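Local coordinates for Mll3558 protein (Mesorhizobium loti, PDB 3RD6) that is of unknown function but, as an AHA1-family protein of the Bet v 1-like superfamily, may bind a hydrophobic ligand, at residues 101-106 and 116-121. Numbering follows the deposited sequence.
Sequences SLTTVE and LTYTEQ
Leu-102, Thr-104 and Glu-106 pair through reciprocal backbone N-H...O bonds with Gln-121, Thr-119 and Thr-117 (Thr-119 N to Thr-104 O 2.9 Å), which fixes the register; the N-to-C directions of the short segments 101-106 and 116-121 make 166°, close to antiparallel, and their axes approach to 4.8 Å. Thr-103/Glu-120 and Val-105/Tyr-118 are the non-hydrogen-bonded pairs between them, and their side chains share one face. There Tyr-118, with CG anti to its backbone N (chi1 -169°), lifts its ring off the sheet and crosses the side chains of Thr-103 and Val-105 at an angle. Thr-103 CG2 sits over one ring face, 4.2 Å from the centroid of the Tyr-118 ring, a CH-pi contact, while Val-105 CG2 reaches Tyr-118 CD1 obliquely at 3.8 Å. At the ring edge Tyr-118 OH donates in plane to Glu-120 OE2 at 3.2 Å; the same oxygen takes a weak bond from Thr-103 OG1, and Tyr-89 OH hydrogen-bonds Glu-120 OE1. An alanine in place of Tyr-118 would probably open a gap beside the Thr-103 and Val-105 methyls and leave Glu-120 OE2 more weakly held. On the other face, one water links Thr-104 OG1 to Gln-121 OE1. This beta hairpin of the Bet v 1-like helix-grip fold meets Thr-138 and Leu-142 of the C-terminal helix 131-148 through Tyr-118, and His-7 and Gly-122 of the second subunit through hydrogen bonds from Thr-104 OG1 and Gln-121 NE2.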
loop_
_atom_site.group_PDB
_atom_site.type_symbol
_atom_site.label_atom_id
_atom_site.label_comp_id
_atom_site.label_asym_id
_atom_site.label_seq_id
_atom_site.Cartn_x
_atom_site.Cartn_y
_atom_site.Cartn_z
ATOM N N SER A 101 3.264 -3.805 -1.826
ATOM C CA SER A 101 2.916 -2.893 -2.891
ATOM C C SER A 101 1.528 -2.306 -2.737
ATOM O O SER A 101 0.784 -2.635 -1.823
ATOM C CB SER A 101 3.070 -3.580 -4.265
ATOM O OG SER A 101 2.898 -4.967 -4.197
ATOM N N LEU A 102 1.208 -1.398 -3.636
ATOM C CA LEU A 102 -0.078 -0.756 -3.645
ATOM C C LEU A 102 -0.687 -1.033 -5.015
ATOM O O LEU A 102 -0.025 -0.906 -6.045
ATOM C CB LEU A 102 0.086 0.748 -3.432
ATOM C CG LEU A 102 -1.214 1.525 -3.244
ATOM C CD1 LEU A 102 -1.897 1.022 -1.967
ATOM C CD2 LEU A 102 -0.960 3.020 -3.178
ATOM N N THR A 103 -1.947 -1.441 -5.011
ATOM C CA THR A 103 -2.662 -1.713 -6.232
ATOM C C THR A 103 -3.800 -0.744 -6.397
ATOM O O THR A 103 -4.459 -0.358 -5.442
ATOM C CB THR A 103 -3.239 -3.106 -6.246
ATOM O OG1 THR A 103 -2.165 -4.048 -6.306
ATOM C CG2 THR A 103 -4.136 -3.300 -7.455
ATOM N N THR A 104 -4.010 -0.344 -7.640
ATOM C CA THR A 104 -5.080 0.564 -8.008
ATOM C C THR A 104 -5.711 -0.052 -9.244
ATOM O O THR A 104 -5.028 -0.421 -10.192
ATOM C CB THR A 104 -4.539 1.979 -8.357
ATOM O OG1 THR A 104 -3.756 2.471 -7.264
ATOM C CG2 THR A 104 -5.676 2.942 -8.630
ATOM N N VAL A 105 -7.024 -0.205 -9.203
ATOM C CA VAL A 105 -7.785 -0.744 -10.325
ATOM C C VAL A 105 -8.800 0.324 -10.728
ATOM O O VAL A 105 -9.659 0.715 -9.932
ATOM C CB VAL A 105 -8.552 -2.007 -9.924
ATOM C CG1 VAL A 105 -9.314 -2.565 -11.132
ATOM C CG2 VAL A 105 -7.600 -3.008 -9.341
ATOM N N GLU A 106 -8.689 0.805 -11.959
ATOM C CA GLU A 106 -9.612 1.813 -12.455
ATOM C C GLU A 106 -10.486 1.207 -13.550
ATOM O O GLU A 106 -10.009 0.416 -14.374
ATOM C CB GLU A 106 -8.837 3.004 -13.010
ATOM C CG GLU A 106 -7.753 3.504 -12.081
ATOM C CD GLU A 106 -7.171 4.821 -12.536
ATOM O OE1 GLU A 106 -7.970 5.722 -12.862
ATOM O OE2 GLU A 106 -5.927 4.964 -12.552
ATOM N N LEU A 116 -10.156 -1.041 -18.300
ATOM C CA LEU A 116 -9.524 -1.410 -17.038
ATOM C C LEU A 116 -8.039 -1.169 -17.028
ATOM O O LEU A 116 -7.285 -1.843 -17.720
ATOM C CB LEU A 116 -9.793 -2.882 -16.704
ATOM C CG LEU A 116 -9.106 -3.475 -15.466
ATOM C CD1 LEU A 116 -9.985 -4.541 -14.856
ATOM C CD2 LEU A 116 -7.760 -4.057 -15.839
ATOM N N THR A 117 -7.628 -0.185 -16.241
ATOM C CA THR A 117 -6.218 0.125 -16.095
ATOM C C THR A 117 -5.832 -0.329 -14.688
ATOM O O THR A 117 -6.312 0.208 -13.685
ATOM C CB THR A 117 -5.938 1.637 -16.315
ATOM O OG1 THR A 117 -4.583 1.927 -15.960
ATOM C CG2 THR A 117 -6.878 2.488 -15.499
ATOM N N TYR A 118 -4.988 -1.356 -14.644
ATOM C CA TYR A 118 -4.515 -1.961 -13.407
ATOM C C TYR A 118 -3.077 -1.483 -13.154
ATOM O O TYR A 118 -2.168 -1.840 -13.879
ATOM C CB TYR A 118 -4.576 -3.484 -13.573
ATOM C CG TYR A 118 -4.374 -4.329 -12.332
ATOM C CD1 TYR A 118 -5.456 -4.971 -11.718
ATOM C CD2 TYR A 118 -3.097 -4.555 -11.819
ATOM C CE1 TYR A 118 -5.276 -5.827 -10.625
ATOM C CE2 TYR A 118 -2.899 -5.410 -10.716
ATOM C CZ TYR A 118 -4.001 -6.043 -10.126
ATOM O OH TYR A 118 -3.802 -6.865 -9.040
ATOM N N THR A 119 -2.885 -0.665 -12.124
ATOM C CA THR A 119 -1.564 -0.132 -11.785
ATOM C C THR A 119 -1.008 -0.689 -10.480
ATOM O O THR A 119 -1.703 -0.722 -9.463
ATOM C CB THR A 119 -1.604 1.404 -11.648
ATOM O OG1 THR A 119 -2.173 1.979 -12.827
ATOM C CG2 THR A 119 -0.190 1.953 -11.441
ATOM N N GLU A 120 0.257 -1.102 -10.503
ATOM C CA GLU A 120 0.886 -1.633 -9.292
ATOM C C GLU A 120 2.231 -1.005 -8.898
ATOM O O GLU A 120 3.253 -1.217 -9.558
ATOM C CB GLU A 120 1.036 -3.159 -9.394
ATOM C CG GLU A 120 0.399 -3.860 -8.205
ATOM C CD GLU A 120 0.367 -5.369 -8.324
ATOM O OE1 GLU A 120 1.427 -5.997 -8.166
ATOM O OE2 GLU A 120 -0.725 -5.929 -8.578
ATOM N N GLN A 121 2.214 -0.226 -7.817
ATOM C CA GLN A 121 3.423 0.415 -7.317
ATOM C C GLN A 121 3.958 -0.514 -6.255
ATOM O O GLN A 121 3.372 -0.643 -5.189
ATOM C CB GLN A 121 3.085 1.783 -6.728
ATOM C CG GLN A 121 2.560 2.757 -7.754
ATOM C CD GLN A 121 1.846 3.935 -7.143
ATOM O OE1 GLN A 121 0.726 3.810 -6.647
ATOM N NE2 GLN A 121 2.490 5.092 -7.173
HETATM O O HOH W 1 -1.104 1.780 -6.939
HETATM O O HOH W 2 -4.831 1.981 -11.893
#